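Local structure of manganese lipoxygenase (5FX8) at residues 405-410 against 573-578; 550-555 against 608-613; 372-377 against 396-401. The protein catalyses the manganese-dependent oxygenation of linoleic and alpha-linolenic acids to 11S- and 13R-hydroperoxy fatty acids. All coordinates share one frame; numbering follows the deposited sequence.

Contact 1. Residues 405-410 against 573-578; sequences IGAIRR and ARFVED
D578 OD2 is approached by a water molecule and by R410 of the facing helix. The water donates to it over 2.8 Å, and R410 NE comes to 3.6 Å of it in a long salt bridge, with the oxygen oblique to the guanidinium. The same water donates its other hydrogen to A407 O at 2.7 Å, so a backbone carbonyl of one helix and a carboxylate of the other share one bridging molecule. The second carboxylate oxygen serves its own helix: R574 NE, one turn earlier, reaches D578 OD1 at 3.1 Å. There the acceptor lies in the guanidinium plane and offers its syn lone pair, which helps to fix the rotation of the R574 guanidinium, edge-on to the acid.

In this three-residue salt-bridge network the arginines are also neighbours. Their guanidinium planes are only 12° apart, and R574 NH2 sits over one face of the R410 group, displaced toward its rim, 3.5 Å from R410 NH1. Two like charges stacked in this way would repel, and the nearby D578 carboxylate probably offsets part of the repulsion.

The backbones supporting this network are two antiparallel helices of the largely helical lipoxygenase fold, their local axes 9.5 Å apart and inclined at 172°. Beside the charged groups the interface becomes apolar. A407 CB meets D578 CB at 3.9 Å. F575, its CG anti to the backbone N (chi1 178°), turns an edge of its ring to the partner helix, where CE1 lies 3.9 Å from I408 CG1 and CD1 lies near A407 O. The I408 side chain runs beside F575 in the same direction and also packs on T468 and A471 of helix 460-481, which carries the manganese ligand H478.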
loop_
_atom_site.group_PDB
_atom_site.type_symbol
_atom_site.label_atom_id
_atom_site.label_comp_id
_atom_site.label_asym_id
_atom_site.label_seq_id
_atom_site.Cartn_x
_atom_site.Cartn_y
_atom_site.Cartn_z
ATOM N N ILE A 405 -2.412 -14.010 11.440
ATOM C CA ILE A 405 -3.688 -14.682 11.246
ATOM C C ILE A 405 -4.219 -15.205 12.563
ATOM O O ILE A 405 -5.429 -15.191 12.789
ATOM C CB ILE A 405 -3.561 -15.798 10.208
ATOM C CG1 ILE A 405 -3.373 -15.195 8.823
ATOM C CG2 ILE A 405 -4.778 -16.635 10.185
ATOM C CD1 ILE A 405 -3.189 -16.203 7.677
ATOM N N GLY A 406 -3.337 -15.646 13.465
ATOM C CA GLY A 406 -3.794 -16.024 14.793
ATOM C C GLY A 406 -4.495 -14.892 15.517
ATOM O O GLY A 406 -5.545 -15.083 16.123
ATOM N N ALA A 407 -3.930 -13.695 15.459
ATOM C CA ALA A 407 -4.578 -12.573 16.116
ATOM C C ALA A 407 -5.922 -12.254 15.464
ATOM O O ALA A 407 -6.919 -11.977 16.147
ATOM C CB ALA A 407 -3.651 -11.365 16.086
ATOM N N ILE A 408 -5.972 -12.307 14.138
ATOM C CA ILE A 408 -7.204 -11.994 13.429
ATOM C C ILE A 408 -8.264 -13.039 13.730
ATOM O O ILE A 408 -9.453 -12.739 13.821
ATOM C CB ILE A 408 -6.914 -11.896 11.920
ATOM C CG1 ILE A 408 -5.957 -10.731 11.631
ATOM C CG2 ILE A 408 -8.197 -11.836 11.096
ATOM C CD1 ILE A 408 -5.692 -10.517 10.173
ATOM N N ARG A 409 -7.850 -14.288 13.863
ATOM C CA ARG A 409 -8.816 -15.353 14.029
ATOM C C ARG A 409 -9.354 -15.338 15.434
ATOM O O ARG A 409 -10.558 -15.473 15.640
ATOM C CB ARG A 409 -8.197 -16.701 13.692
ATOM C CG ARG A 409 -9.199 -17.796 13.822
ATOM C CD ARG A 409 -8.801 -19.105 13.215
ATOM N NE ARG A 409 -9.955 -19.985 13.279
ATOM C CZ ARG A 409 -10.782 -20.229 12.273
ATOM N NH1 ARG A 409 -10.554 -19.683 11.075
ATOM N NH2 ARG A 409 -11.826 -21.038 12.460
ATOM N N ARG A 410 -8.483 -15.110 16.411
ATOM C CA ARG A 410 -8.980 -14.874 17.751
ATOM C C ARG A 410 -10.041 -13.781 17.749
ATOM O O ARG A 410 -11.136 -13.974 18.288
ATOM C CB ARG A 410 -7.833 -14.537 18.683
ATOM C CG ARG A 410 -8.256 -14.341 20.106
ATOM C CD ARG A 410 -7.080 -13.903 20.931
ATOM N NE ARG A 410 -5.933 -14.792 20.738
ATOM C CZ ARG A 410 -5.755 -15.918 21.426
ATOM N NH1 ARG A 410 -6.649 -16.291 22.349
ATOM N NH2 ARG A 410 -4.691 -16.677 21.193
ATOM N N ALA A 573 -9.997 -4.860 21.911
ATOM C CA ALA A 573 -8.872 -4.519 22.762
ATOM C C ALA A 573 -7.869 -5.653 22.809
ATOM O O ALA A 573 -6.656 -5.421 22.834
ATOM C CB ALA A 573 -9.358 -4.172 24.165
ATOM N N ARG A 574 -8.349 -6.890 22.823
ATOM C CA ARG A 574 -7.400 -7.985 22.769
ATOM C C ARG A 574 -6.637 -7.976 21.447
ATOM O O ARG A 574 -5.440 -8.280 21.410
ATOM C CB ARG A 574 -8.117 -9.302 22.988
ATOM C CG ARG A 574 -7.239 -10.529 22.910
ATOM C CD ARG A 574 -6.131 -10.568 23.938
ATOM N NE ARG A 574 -5.375 -11.824 23.875
ATOM C CZ ARG A 574 -5.685 -12.931 24.569
ATOM N NH1 ARG A 574 -6.737 -12.959 25.378
ATOM N NH2 ARG A 574 -4.948 -14.025 24.441
ATOM N N PHE A 575 -7.310 -7.597 20.357
ATOM C CA PHE A 575 -6.650 -7.561 19.057
ATOM C C PHE A 575 -5.600 -6.462 19.002
ATOM O O PHE A 575 -4.520 -6.666 18.452
ATOM C CB PHE A 575 -7.689 -7.389 17.953
ATOM C CG PHE A 575 -7.102 -7.289 16.582
ATOM C CD1 PHE A 575 -6.642 -8.420 15.923
ATOM C CD2 PHE A 575 -7.020 -6.065 15.935
ATOM C CE1 PHE A 575 -6.106 -8.318 14.648
ATOM C CE2 PHE A 575 -6.489 -5.962 14.651
ATOM C CZ PHE A 575 -6.033 -7.078 14.012
ATOM N N VAL A 576 -5.893 -5.312 19.604
ATOM C CA VAL A 576 -4.920 -4.237 19.690
ATOM C C VAL A 576 -3.703 -4.656 20.494
ATOM O O VAL A 576 -2.566 -4.310 20.152
ATOM C CB VAL A 576 -5.584 -2.994 20.288
ATOM C CG1 VAL A 576 -4.545 -1.978 20.681
ATOM C CG2 VAL A 576 -6.520 -2.443 19.280
ATOM N N GLU A 577 -3.904 -5.377 21.587
ATOM C CA GLU A 577 -2.719 -5.788 22.324
ATOM C C GLU A 577 -1.940 -6.870 21.570
ATOM O O GLU A 577 -0.700 -6.849 21.560
ATOM C CB GLU A 577 -3.103 -6.237 23.737
ATOM C CG GLU A 577 -1.982 -6.942 24.529
ATOM C CD GLU A 577 -0.729 -6.078 24.877
ATOM O OE1 GLU A 577 0.022 -5.652 23.957
ATOM O OE2 GLU A 577 -0.466 -5.879 26.094
ATOM N N ASP A 578 -2.637 -7.812 20.921
ATOM C CA ASP A 578 -1.951 -8.892 20.211
ATOM C C ASP A 578 -1.099 -8.350 19.076
ATOM O O ASP A 578 0.073 -8.724 18.927
ATOM C CB ASP A 578 -2.941 -9.898 19.640
ATOM C CG ASP A 578 -3.647 -10.711 20.690
ATOM O OD1 ASP A 578 -3.287 -10.658 21.896
ATOM O OD2 ASP A 578 -4.587 -11.430 20.287
HETATM O O HOH W 1 -6.821 -11.054 18.725
#

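Contact 2. Residues 550-555 against 608-613; sequences TVRDAF and NPAVNP
T550 and P613 face each other through a single backbone bridge, their CA atoms 4.1 Å apart, and the loop opposite T550 is shaped by an Asx turn in which N608 OD1 accepts from A610 N. Apart from a 3-10 turn at 551-552 both segments are irregular, yet the centre of the contact is closely packed. V551 N donates to N612 O at 3.0 Å, a bond bent to 137° at the hydrogen. That same carbonyl oxygen receives a CA-H...O contact from T550 CA at 3.1 Å, so two successive residues of one loop converge on one acceptor. T550 OG1 adds a bond to A610 O, also 3.1 Å long, with the hydroxyl standing above the carbonyl plane.

Around these polar links the apolar groups close in. V551 points its CB at the other loop, and that atom lies 3.9 Å from P609 CB, the valine and the proline ring crossing at a slant. Its two methyls divide the work: CG1, anti to the backbone N (chi1 176°), goes to P609 CB, while CG2 meets N612 CB and the P613 carbonyl. Beyond, P613 O accepts from H479 NE2, next in sequence to the manganese ligand H478. The P613 side chain is about 9 Å from the manganese at nearest approach and lies near the side chain of the C-terminal ligand V618.

The partly exposed flank, formed by R552 and A610, is looser. R552 CG lies over against P609 O at 3.6 Å, but its guanidinium leaves the contact to donate from NH2 to V576 O on helix 566-587. A610 turns its CB away from the facing loop and touches S583 of that helix. The R552 chain reaches A610 only at longer range, where R552 CD stands 4.4 Å from A610 CB.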
loop_
_atom_site.group_PDB
_atom_site.type_symbol
_atom_site.label_atom_id
_atom_site.label_comp_id
_atom_site.label_asym_id
_atom_site.label_seq_id
_atom_site.Cartn_x
_atom_site.Cartn_y
_atom_site.Cartn_z
ATOM N N THR A 550 -3.947 1.824 10.265
ATOM C CA THR A 550 -3.098 0.665 10.431
ATOM C C THR A 550 -3.921 -0.578 10.777
ATOM O O THR A 550 -5.076 -0.486 11.189
ATOM C CB THR A 550 -2.085 1.036 11.508
ATOM O OG1 THR A 550 -0.933 1.578 10.888
ATOM C CG2 THR A 550 -1.688 -0.061 12.339
ATOM N N VAL A 551 -3.324 -1.757 10.559
ATOM C CA VAL A 551 -3.979 -3.026 10.861
ATOM C C VAL A 551 -4.358 -3.168 12.329
ATOM O O VAL A 551 -5.349 -3.821 12.654
ATOM C CB VAL A 551 -3.088 -4.194 10.452
ATOM C CG1 VAL A 551 -3.729 -5.517 10.864
ATOM C CG2 VAL A 551 -2.795 -4.129 8.999
ATOM N N ARG A 552 -3.595 -2.588 13.241
ATOM C CA ARG A 552 -4.032 -2.625 14.633
ATOM C C ARG A 552 -5.341 -1.872 14.877
ATOM O O ARG A 552 -6.075 -2.226 15.799
ATOM C CB ARG A 552 -2.962 -2.070 15.530
ATOM C CG ARG A 552 -1.655 -2.517 15.128
ATOM C CD ARG A 552 -0.630 -2.143 16.172
ATOM N NE ARG A 552 -1.155 -2.274 17.509
ATOM C CZ ARG A 552 -0.571 -1.740 18.587
ATOM N NH1 ARG A 552 0.523 -1.023 18.466
ATOM N NH2 ARG A 552 -1.082 -1.907 19.789
ATOM N N ASP A 553 -5.652 -0.837 14.101
ATOM C CA ASP A 553 -6.896 -0.087 14.247
ATOM C C ASP A 553 -8.000 -0.652 13.385
ATOM O O ASP A 553 -9.026 0.008 13.217
ATOM C CB ASP A 553 -6.712 1.403 13.886
ATOM C CG ASP A 553 -5.408 1.995 14.419
ATOM O OD1 ASP A 553 -5.268 2.060 15.666
ATOM O OD2 ASP A 553 -4.525 2.397 13.609
ATOM N N ALA A 554 -7.807 -1.843 12.823
ATOM C CA ALA A 554 -8.769 -2.355 11.849
ATOM C C ALA A 554 -10.178 -2.408 12.409
ATOM O O ALA A 554 -11.130 -2.081 11.703
ATOM C CB ALA A 554 -8.372 -3.735 11.358
ATOM N N PHE A 555 -10.342 -2.845 13.655
ATOM C CA PHE A 555 -11.675 -3.072 14.196
ATOM C C PHE A 555 -12.083 -1.999 15.177
ATOM O O PHE A 555 -13.127 -2.116 15.819
ATOM C CB PHE A 555 -11.762 -4.459 14.835
ATOM C CG PHE A 555 -11.312 -5.524 13.930
ATOM C CD1 PHE A 555 -12.012 -5.801 12.786
ATOM C CD2 PHE A 555 -10.151 -6.200 14.175
ATOM C CE1 PHE A 555 -11.585 -6.742 11.920
ATOM C CE2 PHE A 555 -9.721 -7.143 13.316
ATOM C CZ PHE A 555 -10.447 -7.418 12.171
ATOM N N ASN A 608 4.274 -6.416 9.152
ATOM C CA ASN A 608 4.191 -5.577 10.338
ATOM C C ASN A 608 2.822 -4.922 10.405
ATOM O O ASN A 608 2.507 -4.081 9.558
ATOM C CB ASN A 608 5.290 -4.513 10.323
ATOM C CG ASN A 608 5.398 -3.743 11.642
ATOM O OD1 ASN A 608 4.455 -3.671 12.421
ATOM N ND2 ASN A 608 6.561 -3.185 11.894
ATOM N N PRO A 609 1.991 -5.265 11.399
ATOM C CA PRO A 609 0.658 -4.661 11.481
ATOM C C PRO A 609 0.674 -3.216 11.908
ATOM O O PRO A 609 -0.343 -2.555 11.787
ATOM C CB PRO A 609 -0.057 -5.538 12.507
ATOM C CG PRO A 609 0.987 -6.102 13.308
ATOM C CD PRO A 609 2.209 -6.224 12.489
ATOM N N ALA A 610 1.782 -2.698 12.403
ATOM C CA ALA A 610 1.834 -1.292 12.752
ATOM C C ALA A 610 2.114 -0.414 11.558
ATOM O O ALA A 610 1.947 0.802 11.652
ATOM C CB ALA A 610 2.895 -1.038 13.806
ATOM N N VAL A 611 2.527 -1.007 10.448
ATOM C CA VAL A 611 2.929 -0.273 9.265
ATOM C C VAL A 611 1.896 -0.403 8.164
ATOM O O VAL A 611 1.672 0.530 7.400
ATOM C CB VAL A 611 4.313 -0.773 8.792
ATOM C CG1 VAL A 611 4.725 -0.081 7.515
ATOM C CG2 VAL A 611 5.344 -0.568 9.904
ATOM N N ASN A 612 1.272 -1.514 8.081
ATOM C CA ASN A 612 0.351 -1.754 6.996
ATOM C C ASN A 612 -1.018 -1.153 7.280
ATOM O O ASN A 612 -1.421 -1.037 8.422
ATOM C CB ASN A 612 0.246 -3.241 6.764
ATOM C CG ASN A 612 1.473 -3.768 6.115
ATOM O OD1 ASN A 612 2.059 -3.063 5.296
ATOM N ND2 ASN A 612 1.889 -4.976 6.453
ATOM N N PRO A 613 -1.747 -0.756 6.258
ATOM C CA PRO A 613 -3.142 -0.398 6.459
ATOM C C PRO A 613 -3.993 -1.638 6.622
ATOM O O PRO A 613 -3.620 -2.729 6.208
ATOM C CB PRO A 613 -3.497 0.335 5.162
ATOM C CG PRO A 613 -2.672 -0.257 4.194
ATOM C CD PRO A 613 -1.370 -0.614 4.845
#

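Contact 3. Residues 372-377 against 396-401; sequences GYLEKD and PFYEDA
L374 sends its side chain at helix 396-401, where each branch takes a different ring and both touch A401. CB points toward the opposing helix, and CG, anti to the backbone N (chi1 -175°), continues outward until the chain forks. CD1 takes the F397 side, lying 3.8 Å from F397 CE2, with the leucine and the phenylalanine sliding past each other in opposite directions. CD2 goes to the tyrosine side: it stands at the edge of the Y398 ring, near its plane, 3.9 Å from CD1 of that ring. Both L374 methyls, CD1 and CD2, lie 4.0 Å from A401 CB. A401 CB in turn rests above the centre of the F397 ring, so that methyl, ring and leucine branches form a compact apolar cluster.

One polar bond joins the segments beside this cluster. Y398 OH donates to E375 OE2 at 2.8 Å, arriving from above the carboxylate plane, 47° out of it, with the carboxylate and the ring turned 61° against each other. The phenol oxygen is used twice, since it also accepts from the backbone N of L235 in the zonadhesin chain of Komagataella pastoris that accompanies the lipoxygenase in this crystal, a second bond that probably helps to set the hydroxyl's direction.

The contact joins the first turns of two helices, 374-380 and 396-420, linked by a short connection of the lipoxygenase fold. Y373 occupies the N-cap of the former. Helix 460-481 backs the apolar cluster, for both F397 and A401 touch its W472; the F397 ring also meets Y174 edge-to-face, and the F397 backbone is hydrogen-bonded to L169, in the loop between helix 161-166 and strand 177-178.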
loop_
_atom_site.group_PDB
_atom_site.type_symbol
_atom_site.label_atom_id
_atom_site.label_comp_id
_atom_site.label_asym_id
_atom_site.label_seq_id
_atom_site.Cartn_x
_atom_site.Cartn_y
_atom_site.Cartn_z
ATOM N N GLY A 372 -7.436 -20.383 -1.306
ATOM C CA GLY A 372 -6.471 -19.421 -0.865
ATOM C C GLY A 372 -6.258 -19.337 0.617
ATOM O O GLY A 372 -5.435 -18.530 1.039
ATOM N N TYR A 373 -6.967 -20.111 1.439
ATOM C CA TYR A 373 -6.696 -20.084 2.866
ATOM C C TYR A 373 -5.242 -20.438 3.063
ATOM O O TYR A 373 -4.694 -21.223 2.299
ATOM C CB TYR A 373 -7.576 -21.074 3.603
ATOM C CG TYR A 373 -9.044 -20.766 3.671
ATOM C CD1 TYR A 373 -9.550 -19.570 3.215
ATOM C CD2 TYR A 373 -9.928 -21.692 4.196
ATOM C CE1 TYR A 373 -10.891 -19.300 3.288
ATOM C CE2 TYR A 373 -11.278 -21.422 4.274
ATOM C CZ TYR A 373 -11.748 -20.224 3.817
ATOM O OH TYR A 373 -13.082 -19.938 3.885
ATOM N N LEU A 374 -4.607 -19.847 4.070
ATOM C CA LEU A 374 -3.154 -19.936 4.210
ATOM C C LEU A 374 -2.636 -21.368 4.129
ATOM O O LEU A 374 -1.828 -21.704 3.263
ATOM C CB LEU A 374 -2.719 -19.327 5.530
ATOM C CG LEU A 374 -1.200 -19.282 5.671
ATOM C CD1 LEU A 374 -0.653 -18.188 4.806
ATOM C CD2 LEU A 374 -0.826 -19.087 7.105
ATOM N N GLU A 375 -3.057 -22.217 5.052
ATOM C CA GLU A 375 -2.495 -23.555 5.093
ATOM C C GLU A 375 -2.999 -24.412 3.950
ATOM O O GLU A 375 -2.267 -25.268 3.458
ATOM C CB GLU A 375 -2.788 -24.207 6.431
ATOM C CG GLU A 375 -2.063 -23.533 7.558
ATOM C CD GLU A 375 -1.991 -24.374 8.801
ATOM O OE1 GLU A 375 -2.758 -25.361 8.905
ATOM O OE2 GLU A 375 -1.147 -24.052 9.672
ATOM N N LYS A 376 -4.227 -24.202 3.504
ATOM C CA LYS A 376 -4.701 -24.960 2.363
ATOM C C LYS A 376 -3.855 -24.665 1.125
ATOM O O LYS A 376 -3.448 -25.585 0.405
ATOM C CB LYS A 376 -6.177 -24.647 2.152
ATOM C CG LYS A 376 -6.785 -25.302 0.964
ATOM C CD LYS A 376 -6.665 -26.818 1.011
ATOM C CE LYS A 376 -7.150 -27.474 -0.295
ATOM N NZ LYS A 376 -7.174 -28.972 -0.224
ATOM N N ASP A 377 -3.533 -23.390 0.895
ATOM C CA ASP A 377 -2.666 -23.019 -0.213
ATOM C C ASP A 377 -1.276 -23.615 -0.060
ATOM O O ASP A 377 -0.761 -24.269 -0.976
ATOM C CB ASP A 377 -2.588 -21.508 -0.304
ATOM C CG ASP A 377 -1.582 -21.046 -1.307
ATOM O OD1 ASP A 377 -1.596 -21.563 -2.441
ATOM O OD2 ASP A 377 -0.767 -20.168 -0.983
ATOM N N PRO A 396 9.769 -17.597 6.514
ATOM C CA PRO A 396 9.409 -16.390 7.270
ATOM C C PRO A 396 8.023 -15.872 6.963
ATOM O O PRO A 396 7.334 -15.403 7.875
ATOM C CB PRO A 396 10.503 -15.401 6.862
ATOM C CG PRO A 396 11.602 -16.217 6.505
ATOM C CD PRO A 396 11.067 -17.437 5.853
ATOM N N PHE A 397 7.574 -15.972 5.719
ATOM C CA PHE A 397 6.206 -15.574 5.433
ATOM C C PHE A 397 5.215 -16.416 6.216
ATOM O O PHE A 397 4.272 -15.886 6.783
ATOM C CB PHE A 397 5.926 -15.667 3.945
ATOM C CG PHE A 397 4.490 -15.678 3.616
ATOM C CD1 PHE A 397 3.779 -14.502 3.526
ATOM C CD2 PHE A 397 3.837 -16.859 3.396
ATOM C CE1 PHE A 397 2.471 -14.519 3.221
ATOM C CE2 PHE A 397 2.523 -16.868 3.098
ATOM C CZ PHE A 397 1.842 -15.700 3.009
ATOM N N TYR A 398 5.408 -17.726 6.251
ATOM C CA TYR A 398 4.495 -18.590 6.977
ATOM C C TYR A 398 4.497 -18.270 8.467
ATOM O O TYR A 398 3.453 -18.312 9.113
ATOM C CB TYR A 398 4.880 -20.040 6.717
ATOM C CG TYR A 398 4.001 -21.070 7.331
ATOM C CD1 TYR A 398 2.657 -20.832 7.531
ATOM C CD2 TYR A 398 4.518 -22.287 7.719
ATOM C CE1 TYR A 398 1.870 -21.762 8.078
ATOM C CE2 TYR A 398 3.734 -23.222 8.274
ATOM C CZ TYR A 398 2.412 -22.959 8.453
ATOM O OH TYR A 398 1.605 -23.896 9.022
ATOM N N GLU A 399 5.645 -17.932 9.038
ATOM C CA GLU A 399 5.682 -17.718 10.478
ATOM C C GLU A 399 5.032 -16.394 10.850
ATOM O O GLU A 399 4.184 -16.331 11.749
ATOM C CB GLU A 399 7.131 -17.790 10.972
ATOM C CG GLU A 399 7.810 -19.151 10.756
ATOM C CD GLU A 399 9.308 -19.070 10.381
ATOM O OE1 GLU A 399 9.962 -18.018 10.582
ATOM O OE2 GLU A 399 9.849 -20.089 9.893
ATOM N N ASP A 400 5.409 -15.325 10.151
ATOM C CA ASP A 400 4.740 -14.045 10.350
ATOM C C ASP A 400 3.247 -14.133 10.053
ATOM O O ASP A 400 2.431 -13.605 10.815
ATOM C CB ASP A 400 5.419 -12.979 9.498
ATOM C CG ASP A 400 6.693 -12.498 10.125
ATOM O OD1 ASP A 400 6.902 -12.900 11.274
ATOM O OD2 ASP A 400 7.479 -11.730 9.529
ATOM N N ALA A 401 2.879 -14.816 8.971
ATOM C CA ALA A 401 1.478 -15.012 8.617
ATOM C C ALA A 401 0.732 -15.790 9.691
ATOM O O ALA A 401 -0.410 -15.470 10.027
ATOM C CB ALA A 401 1.358 -15.736 7.272
#

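In the fold
Helix 396-420 carries both contact 3, at its start, and contact 1, further along; their centres are about 17 Å apart, and I405 touches L374 between them. Contact 3 closes in sequence before contact 1 opens. Contacts 1 and 2 instead alternate along the chain, 405-410, 550-555, 573-578, then 608-613, and lie side by side with centres about 11 Å apart, meeting where R552 reaches V576 and F575 meets F555. Contacts 2 and 3 stand about 18 Å apart between centres and do not touch. Together they tie helices 374-380, 396-420 and 566-587 to the C-terminal loops, on the flank of the manganese-bearing helix 460-481.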